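Local coordinates for protein acyl-CoA dehydrogenase (Slackia heliotrinireducens, PDB 4RM7) that is a member of the acyl-CoA dehydrogenase family, with a beta-rich middle domain between helical N-terminal and C-terminal domains, and assembles as four chains, at residues S123-P131 and K157-A168; W188-A199 and V215-W226. All coordinates share one frame; numbering follows the deposited sequence.

Interaction 1 (S123-P131 and K157-A168)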
# COMPACT_ATOMS: atom_id res chain seq x y z
N SER A 123 -10.43 41.63 8.25
CA SER A 123 -11.74 42.08 7.84
C SER A 123 -12.07 41.67 6.41
O SER A 123 -13.07 42.10 5.87
CB SER A 123 -11.86 43.59 8.00
OG SER A 123 -11.07 44.28 7.06
N TYR A 124 -11.21 40.88 5.79
CA TYR A 124 -11.45 40.46 4.42
C TYR A 124 -11.29 38.96 4.22
O TYR A 124 -10.67 38.29 5.02
CB TYR A 124 -10.56 41.23 3.46
CG TYR A 124 -9.09 40.99 3.65
CD1 TYR A 124 -8.44 39.97 3.00
CD2 TYR A 124 -8.35 41.81 4.48
CE1 TYR A 124 -7.10 39.76 3.17
CE2 TYR A 124 -7.00 41.61 4.65
CZ TYR A 124 -6.38 40.58 4.00
OH TYR A 124 -5.04 40.37 4.17
N ALA A 125 -11.89 38.45 3.16
CA ALA A 125 -11.76 37.05 2.81
C ALA A 125 -11.27 36.89 1.38
O ALA A 125 -11.73 37.57 0.50
CB ALA A 125 -13.07 36.32 3.00
N LEU A 126 -10.33 35.98 1.18
CA LEU A 126 -9.67 35.76 -0.09
C LEU A 126 -10.53 34.93 -1.03
O LEU A 126 -10.94 33.84 -0.67
CB LEU A 126 -8.34 35.06 0.18
CG LEU A 126 -7.30 34.83 -0.92
CD1 LEU A 126 -6.87 36.14 -1.56
CD2 LEU A 126 -6.12 34.11 -0.30
N ALA A 127 -10.82 35.44 -2.22
CA ALA A 127 -11.65 34.66 -3.15
C ALA A 127 -10.96 34.46 -4.49
O ALA A 127 -10.98 35.35 -5.34
CB ALA A 127 -12.99 35.35 -3.35
N ILE A 128 -10.40 33.27 -4.69
CA ILE A 128 -9.56 33.00 -5.86
C ILE A 128 -9.98 31.78 -6.70
O ILE A 128 -10.08 31.87 -7.92
CB ILE A 128 -8.12 32.76 -5.46
CG1 ILE A 128 -7.65 33.81 -4.45
CG2 ILE A 128 -7.23 32.80 -6.68
CD1 ILE A 128 -6.25 33.50 -3.96
N SER A 129 -10.20 30.64 -6.05
CA SER A 129 -10.51 29.40 -6.78
C SER A 129 -11.79 29.47 -7.60
O SER A 129 -12.78 30.04 -7.15
CB SER A 129 -10.61 28.23 -5.80
OG SER A 129 -9.48 28.18 -4.94
N GLU A 130 -11.78 28.87 -8.79
CA GLU A 130 -12.98 28.79 -9.62
C GLU A 130 -13.28 27.34 -9.99
O GLU A 130 -12.36 26.53 -10.13
CB GLU A 130 -12.82 29.62 -10.90
CG GLU A 130 -12.08 30.90 -10.71
CD GLU A 130 -12.65 32.03 -11.54
OE1 GLU A 130 -12.14 33.16 -11.42
OE2 GLU A 130 -13.62 31.78 -12.29
N PRO A 131 -14.57 27.02 -10.17
CA PRO A 131 -15.02 25.65 -10.46
C PRO A 131 -14.40 25.02 -11.72
O PRO A 131 -14.16 23.81 -11.73
CB PRO A 131 -16.54 25.80 -10.64
CG PRO A 131 -16.77 27.26 -10.85
CD PRO A 131 -15.71 27.95 -10.06
N LYS A 157 -16.55 32.34 -7.19
CA LYS A 157 -15.40 31.89 -6.45
C LYS A 157 -15.82 30.77 -5.52
O LYS A 157 -16.92 30.78 -4.98
CB LYS A 157 -14.76 33.04 -5.69
CG LYS A 157 -14.17 34.09 -6.59
CD LYS A 157 -13.07 33.54 -7.49
CE LYS A 157 -12.39 34.68 -8.23
NZ LYS A 157 -11.25 34.24 -9.10
N MSE A 158 -14.92 29.81 -5.37
CA MSE A 158 -15.20 28.56 -4.67
C MSE A 158 -14.31 28.45 -3.46
O MSE A 158 -13.22 29.03 -3.43
CB MSE A 158 -14.98 27.39 -5.62
CG MSE A 158 -15.69 26.12 -5.25
SE MSE A 158 -16.42 25.27 -6.84
CE MSE A 158 -17.66 26.70 -7.34
N PHE A 159 -14.76 27.73 -2.45
CA PHE A 159 -13.95 27.47 -1.25
C PHE A 159 -13.43 28.77 -0.62
O PHE A 159 -12.26 28.88 -0.30
CB PHE A 159 -12.79 26.53 -1.59
CG PHE A 159 -13.20 25.30 -2.38
CD1 PHE A 159 -14.16 24.43 -1.89
CD2 PHE A 159 -12.61 25.01 -3.61
CE1 PHE A 159 -14.54 23.29 -2.62
CE2 PHE A 159 -12.98 23.88 -4.34
CZ PHE A 159 -13.94 23.01 -3.84
N VAL A 160 -14.30 29.76 -0.48
CA VAL A 160 -13.92 31.04 0.09
C VAL A 160 -14.02 30.99 1.60
O VAL A 160 -15.12 31.06 2.14
CB VAL A 160 -14.80 32.18 -0.44
CG1 VAL A 160 -14.39 33.52 0.17
CG2 VAL A 160 -14.76 32.24 -1.97
N ASN A 161 -12.87 30.87 2.27
CA ASN A 161 -12.88 30.84 3.73
C ASN A 161 -13.57 32.06 4.28
O ASN A 161 -13.24 33.19 3.93
CB ASN A 161 -11.47 30.76 4.32
CG ASN A 161 -11.45 31.11 5.80
OD1 ASN A 161 -11.10 32.22 6.19
ND2 ASN A 161 -11.88 30.17 6.64
N ASN A 162 -14.54 31.80 5.16
CA ASN A 162 -15.39 32.84 5.74
C ASN A 162 -16.06 33.74 4.70
O ASN A 162 -16.36 34.91 4.96
CB ASN A 162 -14.62 33.70 6.74
CG ASN A 162 -15.55 34.49 7.68
OD1 ASN A 162 -16.68 34.05 7.98
ND2 ASN A 162 -15.10 35.67 8.11
N GLY A 163 -16.32 33.18 3.53
CA GLY A 163 -16.95 33.94 2.46
C GLY A 163 -18.31 34.48 2.83
O GLY A 163 -18.70 35.55 2.39
N GLU A 164 -19.02 33.74 3.67
CA GLU A 164 -20.40 34.05 4.01
C GLU A 164 -20.56 35.32 4.83
O GLU A 164 -21.56 36.02 4.68
CB GLU A 164 -20.99 32.88 4.78
CG GLU A 164 -22.47 32.97 4.99
CD GLU A 164 -23.01 31.79 5.77
OE1 GLU A 164 -22.24 30.83 6.01
OE2 GLU A 164 -24.19 31.83 6.16
N TYR A 165 -19.60 35.62 5.69
CA TYR A 165 -19.77 36.74 6.62
C TYR A 165 -18.67 37.79 6.57
O TYR A 165 -18.82 38.85 7.15
CB TYR A 165 -19.89 36.20 8.04
CG TYR A 165 -21.17 35.44 8.29
CD1 TYR A 165 -22.41 36.09 8.21
CD2 TYR A 165 -21.16 34.08 8.59
CE1 TYR A 165 -23.59 35.41 8.43
CE2 TYR A 165 -22.35 33.39 8.82
CZ TYR A 165 -23.56 34.06 8.74
OH TYR A 165 -24.75 33.39 8.96
N ALA A 166 -17.57 37.51 5.88
CA ALA A 166 -16.49 38.47 5.77
C ALA A 166 -17.00 39.81 5.23
O ALA A 166 -17.79 39.84 4.29
CB ALA A 166 -15.39 37.95 4.89
N PRO A 167 -16.55 40.92 5.84
CA PRO A 167 -16.92 42.28 5.46
C PRO A 167 -16.52 42.63 4.03
O PRO A 167 -17.15 43.46 3.40
CB PRO A 167 -16.14 43.14 6.46
CG PRO A 167 -15.97 42.28 7.63
CD PRO A 167 -15.80 40.89 7.11
N ALA A 168 -15.48 41.99 3.53
CA ALA A 168 -14.98 42.32 2.21
C ALA A 168 -14.33 41.10 1.55
O ALA A 168 -13.85 40.19 2.23
CB ALA A 168 -14.00 43.45 2.30
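Lys157 reaches Glu130 and the carbonyl of Ile128 through its ammonium group: NZ forms a salt bridge with Glu130 OE1 at 2.7 Å and a hydrogen bond to Ile128 O at 2.9 Å. It meets the carboxylate on its anti side, 31° out of plane. With CG opposite the carbonyl carbon (chi1 -66°), Lys157 CG lies against Ala127 CB (3.7 Å); the bend at chi2 then turns the extended end toward the two acceptors. Thr142 OG1 bonds OE1, the backbone N of Arg141 bonds OE2, and Ser172 also bonds NZ, so the ammonium of the buried Lys157 and the carboxylate of Glu130 each have further polar partners.

Two backbone bonds tie the segments near their ends, Met158 N to Ser129 O and Ala125 N to Ala168 O, each 2.8 Å long.

Apolar contacts lie along the span between. Ala125 CB meets Ala166 CB at 3.4 Å, while Val160 divides its branches, CG2 touching Ala127 CB (3.8 Å) and CG1 facing Ala125 CB. At the far end, beyond the salt bridge, the selenomethionine Met158 bends its CE over Pro131, 3.6 Å from CD.

Strand 124-127 pairs in parallel with strand 168-175, and 151-161 runs antiparallel to 212-221. Helix 106-119 packs on Ser123, and Gly343 of a second subunit packs on Phe159.

Interaction 2 (W188-A199 and V215-W226)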
# COMPACT_ATOMS: atom_id res chain seq x y z
N TRP A 188 -9.10 42.76 -6.60
CA TRP A 188 -10.08 43.77 -6.22
C TRP A 188 -10.58 43.55 -4.80
O TRP A 188 -11.06 42.47 -4.47
CB TRP A 188 -11.27 43.73 -7.17
CG TRP A 188 -10.93 43.95 -8.60
CD1 TRP A 188 -10.39 43.05 -9.47
CD2 TRP A 188 -11.14 45.15 -9.35
NE1 TRP A 188 -10.24 43.62 -10.72
CE2 TRP A 188 -10.69 44.91 -10.66
CE3 TRP A 188 -11.65 46.42 -9.03
CZ2 TRP A 188 -10.74 45.88 -11.65
CZ3 TRP A 188 -11.71 47.38 -10.02
CH2 TRP A 188 -11.25 47.11 -11.31
N MSE A 189 -10.50 44.58 -3.96
CA MSE A 189 -11.04 44.49 -2.60
C MSE A 189 -12.50 44.95 -2.59
O MSE A 189 -12.79 46.14 -2.46
CB MSE A 189 -10.19 45.33 -1.63
CG MSE A 189 -10.61 45.22 -0.17
SE MSE A 189 -10.38 43.42 0.55
CE MSE A 189 -8.45 43.31 0.62
N VAL A 190 -13.42 44.00 -2.72
CA VAL A 190 -14.83 44.33 -2.89
C VAL A 190 -15.61 44.25 -1.60
O VAL A 190 -15.64 43.21 -0.95
CB VAL A 190 -15.47 43.39 -3.92
CG1 VAL A 190 -16.93 43.75 -4.16
CG2 VAL A 190 -14.68 43.41 -5.22
N PRO A 191 -16.26 45.36 -1.22
CA PRO A 191 -17.17 45.38 -0.06
C PRO A 191 -18.29 44.37 -0.22
O PRO A 191 -18.86 44.28 -1.31
CB PRO A 191 -17.73 46.81 -0.07
CG PRO A 191 -16.76 47.61 -0.88
CD PRO A 191 -16.18 46.66 -1.89
N ARG A 192 -18.59 43.62 0.83
CA ARG A 192 -19.60 42.56 0.77
C ARG A 192 -20.99 43.17 0.57
O ARG A 192 -21.95 42.48 0.22
CB ARG A 192 -19.53 41.71 2.05
CG ARG A 192 -20.57 40.60 2.16
CD ARG A 192 -20.19 39.33 1.38
NE ARG A 192 -20.95 38.16 1.85
CZ ARG A 192 -22.25 37.96 1.60
NH1 ARG A 192 -22.85 36.88 2.07
NH2 ARG A 192 -22.95 38.84 0.89
N SER A 193 -21.08 44.48 0.79
CA SER A 193 -22.34 45.21 0.69
C SER A 193 -22.70 45.64 -0.73
O SER A 193 -23.81 46.08 -0.99
CB SER A 193 -22.29 46.44 1.59
OG SER A 193 -21.32 47.37 1.12
N ALA A 194 -21.74 45.54 -1.65
CA ALA A 194 -22.01 45.77 -3.07
C ALA A 194 -23.10 44.83 -3.56
O ALA A 194 -23.03 43.62 -3.33
CB ALA A 194 -20.74 45.58 -3.88
N ALA A 195 -24.10 45.37 -4.24
CA ALA A 195 -25.21 44.56 -4.72
C ALA A 195 -24.73 43.51 -5.70
O ALA A 195 -23.76 43.74 -6.43
CB ALA A 195 -26.27 45.43 -5.34
N GLY A 196 -25.37 42.34 -5.70
CA GLY A 196 -25.02 41.28 -6.64
C GLY A 196 -24.06 40.23 -6.12
O GLY A 196 -23.61 39.36 -6.88
N ILE A 197 -23.74 40.30 -4.83
CA ILE A 197 -22.86 39.28 -4.23
C ILE A 197 -23.69 38.24 -3.48
O ILE A 197 -24.45 38.57 -2.58
CB ILE A 197 -21.84 39.92 -3.29
CG1 ILE A 197 -20.97 40.91 -4.07
CG2 ILE A 197 -20.99 38.85 -2.63
CD1 ILE A 197 -19.94 41.61 -3.23
N TYR A 198 -23.55 36.98 -3.85
CA TYR A 198 -24.32 35.91 -3.22
C TYR A 198 -23.41 34.85 -2.59
O TYR A 198 -22.56 34.27 -3.26
CB TYR A 198 -25.27 35.26 -4.24
CG TYR A 198 -26.21 36.26 -4.85
CD1 TYR A 198 -27.51 36.42 -4.37
CD2 TYR A 198 -25.80 37.08 -5.90
CE1 TYR A 198 -28.37 37.36 -4.92
CE2 TYR A 198 -26.63 38.02 -6.45
CZ TYR A 198 -27.92 38.16 -5.96
OH TYR A 198 -28.74 39.10 -6.53
N ALA A 199 -23.58 34.61 -1.30
CA ALA A 199 -22.75 33.60 -0.66
C ALA A 199 -23.55 32.34 -0.31
O ALA A 199 -24.66 32.40 0.20
CB ALA A 199 -22.09 34.16 0.57
N VAL A 215 -19.07 31.88 -3.60
CA VAL A 215 -19.54 33.24 -3.74
C VAL A 215 -19.72 33.60 -5.21
O VAL A 215 -18.77 33.52 -5.98
CB VAL A 215 -18.58 34.25 -3.08
CG1 VAL A 215 -19.12 35.65 -3.25
CG2 VAL A 215 -18.40 33.93 -1.61
N ARG A 216 -20.93 33.98 -5.58
CA ARG A 216 -21.20 34.39 -6.95
C ARG A 216 -21.25 35.91 -7.04
O ARG A 216 -21.88 36.58 -6.21
CB ARG A 216 -22.52 33.79 -7.45
CG ARG A 216 -22.74 33.86 -8.97
CD ARG A 216 -24.22 34.10 -9.33
NE ARG A 216 -25.13 33.65 -8.27
CZ ARG A 216 -26.41 34.00 -8.14
NH1 ARG A 216 -26.99 34.82 -9.02
NH2 ARG A 216 -27.12 33.52 -7.13
N PHE A 217 -20.57 36.45 -8.04
CA PHE A 217 -20.66 37.86 -8.36
C PHE A 217 -21.52 38.03 -9.61
O PHE A 217 -21.14 37.61 -10.71
CB PHE A 217 -19.26 38.45 -8.54
CG PHE A 217 -18.38 38.28 -7.34
CD1 PHE A 217 -18.20 39.34 -6.44
CD2 PHE A 217 -17.74 37.07 -7.08
CE1 PHE A 217 -17.39 39.19 -5.31
CE2 PHE A 217 -16.93 36.90 -5.95
CZ PHE A 217 -16.76 37.97 -5.06
N ASP A 218 -22.70 38.61 -9.43
CA ASP A 218 -23.65 38.82 -10.52
C ASP A 218 -23.75 40.31 -10.86
O ASP A 218 -24.42 41.06 -10.15
CB ASP A 218 -25.03 38.25 -10.15
CG ASP A 218 -26.12 38.64 -11.14
OD1 ASP A 218 -25.83 38.77 -12.35
OD2 ASP A 218 -27.28 38.83 -10.70
N ASN A 219 -23.08 40.71 -11.94
CA ASN A 219 -22.94 42.12 -12.34
C ASN A 219 -22.69 43.07 -11.18
O ASN A 219 -23.51 43.93 -10.90
CB ASN A 219 -24.17 42.60 -13.11
CG ASN A 219 -24.28 41.97 -14.48
OD1 ASN A 219 -23.33 41.97 -15.25
ND2 ASN A 219 -25.45 41.41 -14.79
N VAL A 220 -21.58 42.90 -10.48
CA VAL A 220 -21.30 43.76 -9.34
C VAL A 220 -20.50 44.98 -9.76
O VAL A 220 -19.44 44.86 -10.38
CB VAL A 220 -20.55 43.00 -8.25
CG1 VAL A 220 -20.25 43.93 -7.09
CG2 VAL A 220 -21.38 41.81 -7.80
N GLU A 221 -21.03 46.16 -9.44
CA GLU A 221 -20.34 47.41 -9.73
C GLU A 221 -19.11 47.55 -8.85
O GLU A 221 -19.22 47.58 -7.62
CB GLU A 221 -21.26 48.61 -9.52
CG GLU A 221 -22.49 48.60 -10.37
CD GLU A 221 -22.93 50.00 -10.77
OE1 GLU A 221 -22.33 50.99 -10.30
OE2 GLU A 221 -23.88 50.08 -11.57
N VAL A 222 -17.95 47.65 -9.48
CA VAL A 222 -16.72 47.83 -8.72
C VAL A 222 -16.10 49.18 -9.04
O VAL A 222 -16.05 49.60 -10.19
CB VAL A 222 -15.72 46.67 -8.99
CG1 VAL A 222 -16.30 45.35 -8.48
CG2 VAL A 222 -15.38 46.56 -10.46
N LYS A 223 -15.64 49.88 -8.00
CA LYS A 223 -15.00 51.17 -8.21
C LYS A 223 -13.51 51.00 -8.52
O LYS A 223 -12.90 49.99 -8.15
CB LYS A 223 -15.21 52.07 -6.98
CG LYS A 223 -16.62 52.63 -6.87
CD LYS A 223 -16.84 53.43 -5.59
CE LYS A 223 -18.30 53.89 -5.43
NZ LYS A 223 -19.27 52.76 -5.14
N GLU A 224 -12.92 51.96 -9.21
CA GLU A 224 -11.51 51.88 -9.58
C GLU A 224 -10.60 51.87 -8.35
O GLU A 224 -9.56 51.19 -8.34
CB GLU A 224 -11.14 53.04 -10.51
CG GLU A 224 -9.67 53.11 -10.90
CD GLU A 224 -9.23 51.97 -11.81
OE1 GLU A 224 -10.09 51.19 -12.26
OE2 GLU A 224 -8.01 51.85 -12.07
N SER A 225 -11.01 52.59 -7.31
CA SER A 225 -10.24 52.68 -6.07
C SER A 225 -10.13 51.34 -5.34
O SER A 225 -9.34 51.21 -4.41
CB SER A 225 -10.86 53.73 -5.14
OG SER A 225 -12.09 53.28 -4.59
N TRP A 226 -10.93 50.37 -5.75
CA TRP A 226 -10.93 49.05 -5.11
C TRP A 226 -9.83 48.15 -5.65
O TRP A 226 -9.42 47.19 -4.99
CB TRP A 226 -12.29 48.37 -5.29
CG TRP A 226 -13.43 49.08 -4.61
CD1 TRP A 226 -13.35 50.16 -3.80
CD2 TRP A 226 -14.82 48.75 -4.70
NE1 TRP A 226 -14.60 50.54 -3.38
CE2 TRP A 226 -15.52 49.68 -3.91
CE3 TRP A 226 -15.55 47.76 -5.38
CZ2 TRP A 226 -16.91 49.65 -3.77
CZ3 TRP A 226 -16.93 47.74 -5.24
CH2 TRP A 226 -17.59 48.68 -4.45
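This is a beta-hairpin contact extended by apolar packing, at the outer part of the middle domain's sheet, about 25 Å from the centre of the chain (centre to centre). Strands 197-199 and 215-218 run antiparallel, their axes 4.7 Å apart at 162°. Tyr198 and Arg216 form the hydrogen-bonded pair, with N to O bonds of 2.9 Å in both directions, each donor in the carbonyl plane. Asp218 N to Gly196 O continues the ladder.

On the face bearing Tyr198 and Arg216, the guanidinium lies flat over the phenol ring, planes 9° apart. Arg216 CZ is 4.3 Å from the Tyr198 centroid, an off-centre cation-pi stack. Bends at chi2 and chi3 bring the arginine end back over the ring. Ile197, on the other face, rests its CG2 on Val215 CG1 (3.8 Å) and runs beside Phe217.

Beside the hairpin, where the end of strand 184-191 meets 220-226, Pro191 CD sits 3.4 Å from the centroid of the Trp226 six-membered ring, almost on its normal (4°). Val222 CG2 makes a looser, more offset CH-pi contact over one face of the Trp188 six-membered ring; Trp188 NE1 bonds Ser186. Ala194 CB meets Val220 CG1 at 3.6 Å, and Met189 N bonds Trp226 O, with the donor above the carbonyl plane.

Strand 168-175 supplies Leu169 against Ile197 and Phe217; strands 143-146 and 151-161 pack on Trp188 and Val222.

Overall arrangement
Both segments of interaction 1 precede those of interaction 2 in sequence, and both contacts include strands of the same middle-domain sheet, their centres about 12 Å apart. Two probable backbone hydrogen bonds join them: Lys157 O to Val215 N at 2.8 Å, where strands 151-161 and 212-221 are neighbours, and Pro167 O to Arg192 N at 2.9 Å. Arg192 adds a side-chain link, its NH1 bonding Glu164 O. Interaction 1 is nearer the chain's centre, about 14 Å away against 25 Å (centre to centre), and touches a second subunit; no other chain of the assembly reaches the segments of interaction 2.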